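Inositol 2-dehydrogenase (Sinorhizobium meliloti, PDB 4HKT) catalyses the NAD-dependent oxidation of myo-inositol to scyllo-inosose (2-keto-myo-inositol), the first step of myo-inositol degradation to acetyl-CoA. Local coordinates at residues B[2-8]-B[27-33]; B[64-70]-B[88-93]. One frame throughout, in Å; residues are numbered along the deposited sequence.

In the fold
Both contacts pair neighbouring parallel strands of the NAD-binding Rossmann sheet, each closed by a beta-alpha-beta crossover. Strands 4-9 and 66-69 are neighbours, so the two contacts join into four adjacent strands (28-34, 4-9, 66-69, 89-93), centres about 10 Å apart; R5 N to D65 OD2 at 2.6 Å and G7 N to A66 O at 2.9 Å, both probable hydrogen bonds, are among the bonds of the seam, the first to the D65 carboxylate. Interaction 2 is the more buried, its facing strand side chains almost all apolar over a ladder of backbone hydrogen bonds. Interaction 1 is partly exposed: two arginines lie on one face, a sodium ion binds near its start, and a bulge breaks its register.

Interaction 1: B[2-8]-B[27-33]. With NA (sodium ion), chain C.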
loop_
_atom_site.group_PDB
_atom_site.type_symbol
_atom_site.label_atom_id
_atom_site.label_comp_id
_atom_site.label_asym_id
_atom_site.label_seq_id
_atom_site.Cartn_x
_atom_site.Cartn_y
_atom_site.Cartn_z
HETATM N N MSE B 2 16.696 -32.738 25.731
HETATM C CA MSE B 2 15.397 -33.397 26.082
HETATM C C MSE B 2 14.375 -33.164 24.994
HETATM O O MSE B 2 14.411 -32.149 24.291
HETATM C CB MSE B 2 14.869 -32.893 27.435
HETATM C CG MSE B 2 14.347 -31.454 27.369
HETATM SE SE MSE B 2 14.563 -30.470 29.074
HETATM C CE MSE B 2 16.243 -29.547 28.620
ATOM N N THR B 3 13.457 -34.116 24.856
ATOM C CA THR B 3 12.365 -34.043 23.888
ATOM C C THR B 3 11.034 -34.102 24.633
ATOM O O THR B 3 10.804 -35.039 25.404
ATOM C CB THR B 3 12.442 -35.218 22.904
ATOM O OG1 THR B 3 13.708 -35.181 22.240
ATOM C CG2 THR B 3 11.311 -35.163 21.860
ATOM N N VAL B 4 10.165 -33.113 24.396
ATOM C CA VAL B 4 8.811 -33.095 24.987
ATOM C C VAL B 4 7.914 -34.060 24.228
ATOM O O VAL B 4 7.749 -33.951 22.998
ATOM C CB VAL B 4 8.200 -31.684 24.963
ATOM C CG1 VAL B 4 6.805 -31.673 25.568
ATOM C CG2 VAL B 4 9.084 -30.718 25.732
ATOM N N ARG B 5 7.347 -35.019 24.960
ATOM C CA ARG B 5 6.461 -36.009 24.355
ATOM C C ARG B 5 5.006 -35.566 24.532
ATOM O O ARG B 5 4.528 -35.382 25.656
ATOM C CB ARG B 5 6.699 -37.404 24.956
ATOM C CG ARG B 5 8.061 -37.999 24.603
ATOM C CD ARG B 5 8.290 -39.398 25.182
ATOM N NE ARG B 5 7.609 -40.437 24.412
ATOM C CZ ARG B 5 8.213 -41.283 23.579
ATOM N NH1 ARG B 5 9.525 -41.236 23.412
ATOM N NH2 ARG B 5 7.502 -42.190 22.925
ATOM N N PHE B 6 4.317 -35.402 23.402
ATOM C CA PHE B 6 2.967 -34.850 23.351
ATOM C C PHE B 6 1.905 -35.908 23.061
ATOM O O PHE B 6 2.064 -36.757 22.178
ATOM C CB PHE B 6 2.879 -33.797 22.229
ATOM C CG PHE B 6 3.489 -32.469 22.578
ATOM C CD1 PHE B 6 2.687 -31.393 22.952
ATOM C CD2 PHE B 6 4.860 -32.284 22.522
ATOM C CE1 PHE B 6 3.251 -30.173 23.276
ATOM C CE2 PHE B 6 5.434 -31.068 22.842
ATOM C CZ PHE B 6 4.627 -30.001 23.209
ATOM N N GLY B 7 0.804 -35.820 23.788
ATOM C CA GLY B 7 -0.420 -36.491 23.413
ATOM C C GLY B 7 -1.350 -35.422 22.893
ATOM O O GLY B 7 -1.454 -34.362 23.509
ATOM N N LEU B 8 -2.011 -35.698 21.771
ATOM C CA LEU B 8 -3.016 -34.814 21.190
ATOM C C LEU B 8 -4.386 -35.414 21.442
ATOM O O LEU B 8 -4.608 -36.591 21.156
ATOM C CB LEU B 8 -2.794 -34.659 19.676
ATOM C CG LEU B 8 -3.858 -33.916 18.858
ATOM C CD1 LEU B 8 -4.121 -32.536 19.424
ATOM C CD2 LEU B 8 -3.447 -33.800 17.394
ATOM N N ASP B 27 12.085 -29.593 19.215
ATOM C CA ASP B 27 12.157 -30.130 20.583
ATOM C C ASP B 27 10.991 -31.025 21.000
ATOM O O ASP B 27 10.913 -31.421 22.157
ATOM C CB ASP B 27 12.299 -28.989 21.574
ATOM C CG ASP B 27 13.596 -28.240 21.402
ATOM O OD1 ASP B 27 14.639 -28.906 21.228
ATOM O OD2 ASP B 27 13.575 -26.993 21.445
ATOM N N ALA B 28 10.112 -31.378 20.072
ATOM C CA ALA B 28 8.875 -32.067 20.442
ATOM C C ALA B 28 8.611 -33.245 19.553
ATOM O O ALA B 28 8.975 -33.218 18.378
ATOM C CB ALA B 28 7.702 -31.106 20.340
ATOM N N ARG B 29 7.944 -34.259 20.102
ATOM C CA ARG B 29 7.500 -35.412 19.323
ATOM C C ARG B 29 6.035 -35.692 19.598
ATOM O O ARG B 29 5.613 -35.743 20.749
ATOM C CB ARG B 29 8.320 -36.676 19.674
ATOM C CG ARG B 29 7.952 -37.921 18.847
ATOM C CD ARG B 29 8.577 -39.227 19.353
ATOM N NE ARG B 29 10.023 -39.103 19.575
ATOM C CZ ARG B 29 10.623 -38.969 20.763
ATOM N NH1 ARG B 29 9.924 -38.965 21.891
ATOM N NH2 ARG B 29 11.947 -38.847 20.821
ATOM N N LEU B 30 5.274 -35.919 18.541
ATOM C CA LEU B 30 3.907 -36.365 18.674
ATOM C C LEU B 30 3.896 -37.891 18.817
ATOM O O LEU B 30 4.271 -38.618 17.897
ATOM C CB LEU B 30 3.082 -35.932 17.468
ATOM C CG LEU B 30 1.604 -36.294 17.544
ATOM C CD1 LEU B 30 0.944 -35.621 18.741
ATOM C CD2 LEU B 30 0.910 -35.872 16.269
ATOM N N VAL B 31 3.457 -38.349 19.983
ATOM C CA VAL B 31 3.493 -39.759 20.385
ATOM C C VAL B 31 2.128 -40.412 20.206
ATOM O O VAL B 31 2.043 -41.529 19.695
ATOM C CB VAL B 31 3.922 -39.878 21.870
ATOM C CG1 VAL B 31 3.815 -41.309 22.377
ATOM C CG2 VAL B 31 5.331 -39.341 22.051
ATOM N N ALA B 32 1.062 -39.725 20.626
ATOM C CA ALA B 32 -0.270 -40.319 20.637
ATOM C C ALA B 32 -1.364 -39.335 20.262
ATOM O O ALA B 32 -1.296 -38.162 20.618
ATOM C CB ALA B 32 -0.560 -40.923 21.997
ATOM N N VAL B 33 -2.341 -39.817 19.503
ATOM C CA VAL B 33 -3.557 -39.070 19.216
ATOM C C VAL B 33 -4.760 -39.822 19.762
ATOM O O VAL B 33 -4.782 -41.051 19.741
ATOM C CB VAL B 33 -3.788 -38.907 17.710
ATOM C CG1 VAL B 33 -5.053 -38.081 17.443
ATOM C CG2 VAL B 33 -2.583 -38.255 17.076
HETATM NA NA NA C . 8.714 -32.662 16.076
#
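R29, F6 and L8 give up most surface in this parallel strand pair (665 Å² buried in all). R29 N donates to V4 O (2.9 Å) and R29 O accepts from F6 N (3.0 Å). The R29 side chain lies on the same face as R5, with T3 CG2 over its guanidinium, 3.9 Å from NH2. In the R5 conformer given here (one of two deposited), R5 NH1 and R29 NH1 come within 2.8 Å, an approach of two like-charged donors and not a bond; R5 NE is hydrogen-bonded to D63 O. On the other face the F6 ring packs against A28, CE2 to CB 3.4 Å, while L8 CB meets L30 CD1 at 4.0 Å. A beta bulge at V31, whose phi/psi of -100/-45° leaves the extended range, shifts the register by one: F6 pairs with L30 but G7 with A32. F6 O therefore receives V31 N (3.0 Å) and, weakly, A32 N (3.5 Å), before L8 N to A32 O (2.8 Å) resumes the ladder. A28 O binds the sodium ion at 2.4 Å, together with the backbone O atoms of S23 and N25. The strands belong to the first beta-alpha-beta unit of the Rossmann fold: helix 13-24 lies on F6, L8 and L30, helix 281-297 covers V4, F6 and A28, and strand 66-69 flanks strand 4-9.

Interaction 2: B[64-70]-B[88-93]; sequences IDAVVIC and KAIFCE
Strands 66-69 and 89-93 run parallel and extended, axes 14° apart in direction and 4.7 Å at closest approach, A66 beside A89, V67 beside I90, V68 beside F91 and I69 beside C92. D65 (phi/psi -95/-29°) and C70 (-124/23°) leave the extended range at the ends of the first. Hydrogen bonds alternate: A89 N to D65 O (3.0 Å), V67 N to A89 O (2.8 Å), F91 N to V67 O (2.9 Å), I69 N to F91 O (2.8 Å) and E93 N to I69 O (3.0 Å). A66, V68, A89 and F91 point to one face, where V68 (t) sets CG1 4.0 Å from CD2 of F91 (t). V67, I69, I90 and C92 occupy the other: I69 (mt) brings CD1 to 3.6 Å from I90 CG2, and C92 (t) sets SG 3.9 Å from I69 CB. K88 (mptt) reaches back along I64, K88 CE 3.9 Å from I64 CB, its NZ hydrogen-bonded to A61 O and E59 O. Helix 76-85 links the strands, making the beta-alpha-beta crossover of a Rossmann fold.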
loop_
_atom_site.group_PDB
_atom_site.type_symbol
_atom_site.label_atom_id
_atom_site.label_comp_id
_atom_site.label_asym_id
_atom_site.label_seq_id
_atom_site.Cartn_x
_atom_site.Cartn_y
_atom_site.Cartn_z
ATOM N N ILE B 64 4.225 -39.701 28.157
ATOM C CA ILE B 64 3.618 -38.444 27.739
ATOM C C ILE B 64 4.007 -37.364 28.763
ATOM O O ILE B 64 3.806 -37.543 29.961
ATOM C CB ILE B 64 2.090 -38.569 27.635
ATOM C CG1 ILE B 64 1.683 -39.606 26.590
ATOM C CG2 ILE B 64 1.467 -37.224 27.301
ATOM C CD1 ILE B 64 2.021 -39.267 25.151
ATOM N N ASP B 65 4.593 -36.271 28.279
ATOM C CA ASP B 65 4.980 -35.126 29.110
ATOM C C ASP B 65 3.900 -34.014 29.116
ATOM O O ASP B 65 3.775 -33.261 30.067
ATOM C CB ASP B 65 6.286 -34.524 28.579
ATOM C CG ASP B 65 7.438 -35.563 28.486
ATOM O OD1 ASP B 65 7.728 -36.220 29.507
ATOM O OD2 ASP B 65 8.059 -35.688 27.404
ATOM N N ALA B 66 3.154 -33.913 28.032
ATOM C CA ALA B 66 2.341 -32.761 27.780
ATOM C C ALA B 66 1.189 -33.190 26.904
ATOM O O ALA B 66 1.361 -34.088 26.063
ATOM C CB ALA B 66 3.167 -31.698 27.078
ATOM N N VAL B 67 0.033 -32.540 27.096
ATOM C CA VAL B 67 -1.134 -32.748 26.245
ATOM C C VAL B 67 -1.602 -31.469 25.584
ATOM O O VAL B 67 -1.460 -30.383 26.139
ATOM C CB VAL B 67 -2.355 -33.365 26.988
ATOM C CG1 VAL B 67 -2.050 -34.796 27.355
ATOM C CG2 VAL B 67 -2.738 -32.575 28.224
ATOM N N VAL B 68 -2.157 -31.639 24.388
ATOM C CA VAL B 68 -2.812 -30.583 23.647
ATOM C C VAL B 68 -4.275 -30.989 23.579
ATOM O O VAL B 68 -4.610 -32.039 23.020
ATOM C CB VAL B 68 -2.210 -30.451 22.240
ATOM C CG1 VAL B 68 -3.042 -29.520 21.390
ATOM C CG2 VAL B 68 -0.767 -29.948 22.333
ATOM N N ILE B 69 -5.140 -30.168 24.163
ATOM C CA ILE B 69 -6.569 -30.481 24.224
ATOM C C ILE B 69 -7.307 -29.657 23.156
ATOM O O ILE B 69 -7.416 -28.406 23.252
ATOM C CB ILE B 69 -7.165 -30.215 25.615
ATOM C CG1 ILE B 69 -6.398 -30.969 26.698
ATOM C CG2 ILE B 69 -8.652 -30.546 25.618
ATOM C CD1 ILE B 69 -6.704 -30.517 28.119
ATOM N N CYS B 70 -7.783 -30.390 22.146
ATOM C CA CYS B 70 -8.512 -29.875 21.000
ATOM C C CYS B 70 -9.868 -30.585 20.875
ATOM O O CYS B 70 -10.417 -30.643 19.802
ATOM C CB CYS B 70 -7.703 -30.123 19.717
ATOM S SG CYS B 70 -6.090 -29.316 19.790
ATOM N N LYS B 88 0.732 -33.950 33.763
ATOM C CA LYS B 88 1.080 -33.545 32.402
ATOM C C LYS B 88 1.052 -32.021 32.336
ATOM O O LYS B 88 0.289 -31.395 33.076
ATOM C CB LYS B 88 0.102 -34.111 31.373
ATOM C CG LYS B 88 0.439 -35.494 30.819
ATOM C CD LYS B 88 0.284 -36.613 31.826
ATOM C CE LYS B 88 0.462 -37.953 31.123
ATOM N NZ LYS B 88 0.694 -39.091 32.049
ATOM N N ALA B 89 1.905 -31.426 31.490
ATOM C CA ALA B 89 1.732 -30.014 31.113
ATOM C C ALA B 89 0.564 -29.979 30.130
ATOM O O ALA B 89 0.361 -30.912 29.362
ATOM C CB ALA B 89 3.006 -29.453 30.471
ATOM N N ILE B 90 -0.186 -28.879 30.130
ATOM C CA ILE B 90 -1.451 -28.804 29.395
ATOM C C ILE B 90 -1.531 -27.544 28.531
ATOM O O ILE B 90 -1.358 -26.412 28.994
ATOM C CB ILE B 90 -2.634 -28.757 30.380
ATOM C CG1 ILE B 90 -2.600 -29.926 31.350
ATOM C CG2 ILE B 90 -3.959 -28.752 29.656
ATOM C CD1 ILE B 90 -2.960 -29.502 32.755
ATOM N N PHE B 91 -1.782 -27.767 27.275
ATOM C CA PHE B 91 -2.150 -26.702 26.387
ATOM C C PHE B 91 -3.617 -26.956 26.040
ATOM O O PHE B 91 -3.945 -28.019 25.502
ATOM C CB PHE B 91 -1.309 -26.711 25.116
ATOM C CG PHE B 91 -1.760 -25.710 24.121
ATOM C CD1 PHE B 91 -1.209 -24.432 24.104
ATOM C CD2 PHE B 91 -2.779 -26.006 23.256
ATOM C CE1 PHE B 91 -1.676 -23.480 23.220
ATOM C CE2 PHE B 91 -3.260 -25.065 22.375
ATOM C CZ PHE B 91 -2.708 -23.792 22.360
ATOM N N CYS B 92 -4.485 -25.986 26.298
ATOM C CA CYS B 92 -5.888 -26.168 25.994
ATOM C C CYS B 92 -6.451 -25.105 25.052
ATOM O O CYS B 92 -6.339 -23.934 25.333
ATOM C CB CYS B 92 -6.703 -26.195 27.285
ATOM S SG CYS B 92 -8.379 -26.808 27.015
ATOM N N GLU B 93 -7.040 -25.526 23.939
ATOM C CA GLU B 93 -7.773 -24.601 23.076
ATOM C C GLU B 93 -8.880 -23.853 23.860
ATOM O O GLU B 93 -9.458 -24.382 24.812
ATOM C CB GLU B 93 -8.381 -25.321 21.891
ATOM C CG GLU B 93 -7.446 -25.440 20.696
ATOM C CD GLU B 93 -7.098 -24.081 20.076
ATOM O OE1 GLU B 93 -7.955 -23.170 20.091
ATOM O OE2 GLU B 93 -5.945 -23.919 19.629
#